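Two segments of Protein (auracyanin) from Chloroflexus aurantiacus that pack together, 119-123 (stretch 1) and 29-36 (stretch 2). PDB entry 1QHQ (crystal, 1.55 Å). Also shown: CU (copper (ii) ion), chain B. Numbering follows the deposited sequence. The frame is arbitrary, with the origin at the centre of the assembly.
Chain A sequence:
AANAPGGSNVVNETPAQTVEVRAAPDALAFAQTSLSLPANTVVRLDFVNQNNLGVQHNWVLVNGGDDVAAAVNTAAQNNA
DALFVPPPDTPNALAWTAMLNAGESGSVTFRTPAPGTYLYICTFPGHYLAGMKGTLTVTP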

# COMPACT_ATOMS: atom_id res chain seq x y z
N LEU A 119 8.64 -3.38 2.60
CA LEU A 119 7.35 -4.11 2.62
C LEU A 119 6.23 -3.20 2.14
O LEU A 119 6.22 -2.00 2.43
CB LEU A 119 7.01 -4.52 4.06
CG LEU A 119 7.76 -5.71 4.63
CD1 LEU A 119 7.27 -5.95 6.07
CD2 LEU A 119 7.58 -6.95 3.80
N TYR A 120 5.25 -3.83 1.49
CA TYR A 120 3.95 -3.20 1.29
C TYR A 120 2.93 -4.09 2.08
O TYR A 120 3.16 -5.29 2.16
CB TYR A 120 3.52 -3.03 -0.11
CG TYR A 120 3.57 -4.22 -1.02
CD1 TYR A 120 4.77 -4.50 -1.75
CD2 TYR A 120 2.48 -5.07 -1.22
CE1 TYR A 120 4.79 -5.55 -2.62
CE2 TYR A 120 2.54 -6.13 -2.08
CZ TYR A 120 3.70 -6.37 -2.80
OH TYR A 120 3.77 -7.44 -3.65
N ILE A 121 1.98 -3.44 2.69
CA ILE A 121 1.00 -4.16 3.52
C ILE A 121 -0.37 -3.58 3.24
O ILE A 121 -0.56 -2.53 2.62
CB ILE A 121 1.27 -3.96 5.05
CG1 ILE A 121 1.13 -2.53 5.46
CG2 ILE A 121 2.67 -4.52 5.38
CD1 ILE A 121 1.42 -2.23 6.94
N CYS A 122 -1.38 -4.25 3.80
CA CYS A 122 -2.72 -3.69 3.87
C CYS A 122 -2.94 -3.29 5.35
O CYS A 122 -2.52 -4.08 6.21
CB CYS A 122 -3.75 -4.69 3.43
SG CYS A 122 -5.47 -4.15 3.75
N THR A 123 -3.48 -2.14 5.62
CA THR A 123 -3.70 -1.71 6.99
C THR A 123 -5.12 -1.90 7.49
O THR A 123 -5.35 -1.49 8.64
CB THR A 123 -3.25 -0.28 7.24
OG1 THR A 123 -3.90 0.66 6.39
CG2 THR A 123 -1.72 -0.20 7.06
CU CU B . -6.69 -5.92 3.34
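Stretch 2 (29-36) AFAQTSLS

How does stretch 2 run past stretch 1? Stretch 1 opens in a strand already under way, which runs through Ile121, and then turns to loop; stretch 2 starts as loop and becomes strand at Ser34. The two backbones keep well apart, with Tyr120 CA 8.8 Å from Thr33 CA and Cys122 CA 8.3 Å from Ala29 CA. This register runs antiparallel in sense, since the later residue of stretch 1 lies nearest the earlier residue of stretch 2. Side chains must therefore fill the gap, and together the stretches bury 300 Å².

What does Tyr120 do in that gap? Its CA-to-CB bond points toward stretch 2, and with chi1 in the p well the ring reaches across to the opposing backbone. There the phenol donates a hydrogen bond from Tyr120 OH to Gln32 O, a short 2.6 Å, so the hydroxyl of a buried tyrosine is satisfied by a main-chain carbonyl in the loop just before the strand. Ser34 N also comes within 3.1 Å of Tyr120 OH, but the angle is too poor for a hydrogen bond.

How does Phe30 meet this ring? The edge of Tyr120 is directed toward the face of Phe30, with centroids 5.3 Å apart and planes at 68°; the closest atoms, Tyr120 CE2 and Phe30 CD2, are 3.8 Å apart. The edge of Phe30 in turn meets the backbone beyond, with Phe30 CZ 3.7 Å from Ile121 C and 3.8 Å from Cys122 N; Cys122 CB lies 4.0 Å from Phe30 CZ. Cys122 is also a copper ligand, its SG 2.2 Å from CU, so Phe30 packs directly against a metal-binding residue.

What does Leu35 add? Its CA-to-CB bond points toward stretch 1 from the strand, and Leu35 CD1 comes to 3.6 Å from Tyr120 CE1. The methyl makes an off-centre CH-pi contact, 4.1 Å from the ring centroid to Leu35 CD1, adding an aliphatic contact to the aromatic one.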

# COMPACT_ATOMS: atom_id res chain seq x y z
N ALA A 29 -5.05 -11.37 1.33
CA ALA A 29 -3.69 -11.32 0.77
C ALA A 29 -3.74 -10.50 -0.54
O ALA A 29 -4.79 -10.39 -1.16
CB ALA A 29 -3.22 -12.72 0.42
N PHE A 30 -2.55 -10.03 -0.91
CA PHE A 30 -2.44 -9.48 -2.28
C PHE A 30 -2.24 -10.67 -3.21
O PHE A 30 -1.57 -11.64 -2.86
CB PHE A 30 -1.20 -8.57 -2.32
CG PHE A 30 -1.32 -7.33 -1.51
CD1 PHE A 30 -2.17 -6.29 -1.90
CD2 PHE A 30 -0.62 -7.18 -0.32
CE1 PHE A 30 -2.32 -5.18 -1.12
CE2 PHE A 30 -0.78 -6.07 0.47
CZ PHE A 30 -1.61 -5.02 0.07
N ALA A 31 -2.65 -10.51 -4.48
CA ALA A 31 -2.37 -11.54 -5.47
C ALA A 31 -0.89 -11.54 -5.82
O ALA A 31 -0.29 -12.57 -6.09
CB ALA A 31 -3.23 -11.36 -6.71
N GLN A 32 -0.29 -10.35 -5.77
CA GLN A 32 1.16 -10.20 -6.00
C GLN A 32 1.86 -10.05 -4.63
O GLN A 32 1.68 -9.02 -3.99
CB GLN A 32 1.40 -8.88 -6.79
CG GLN A 32 0.88 -8.90 -8.20
CD GLN A 32 -0.62 -8.69 -8.32
OE1 GLN A 32 -1.27 -8.18 -7.43
NE2 GLN A 32 -1.19 -9.10 -9.45
N THR A 33 2.74 -10.98 -4.30
CA THR A 33 3.45 -10.86 -3.02
C THR A 33 4.88 -10.36 -3.21
O THR A 33 5.59 -10.12 -2.25
CB THR A 33 3.50 -12.22 -2.29
OG1 THR A 33 4.14 -13.17 -3.14
CG2 THR A 33 2.07 -12.68 -1.98
N SER A 34 5.23 -10.09 -4.49
CA SER A 34 6.47 -9.38 -4.75
C SER A 34 6.27 -8.37 -5.89
O SER A 34 5.53 -8.55 -6.82
CB SER A 34 7.63 -10.29 -5.03
OG SER A 34 7.68 -10.72 -6.35
N LEU A 35 6.95 -7.22 -5.72
CA LEU A 35 6.96 -6.21 -6.77
C LEU A 35 8.45 -5.77 -6.95
O LEU A 35 9.20 -5.90 -6.01
CB LEU A 35 6.17 -4.97 -6.34
CG LEU A 35 4.64 -5.16 -6.30
CD1 LEU A 35 3.96 -3.94 -5.74
CD2 LEU A 35 4.09 -5.50 -7.69
N SER A 36 8.69 -5.23 -8.14
CA SER A 36 10.07 -4.74 -8.41
C SER A 36 9.94 -3.41 -9.16
O SER A 36 9.22 -3.39 -10.16
CB SER A 36 10.69 -5.78 -9.38
OG SER A 36 12.03 -5.57 -9.62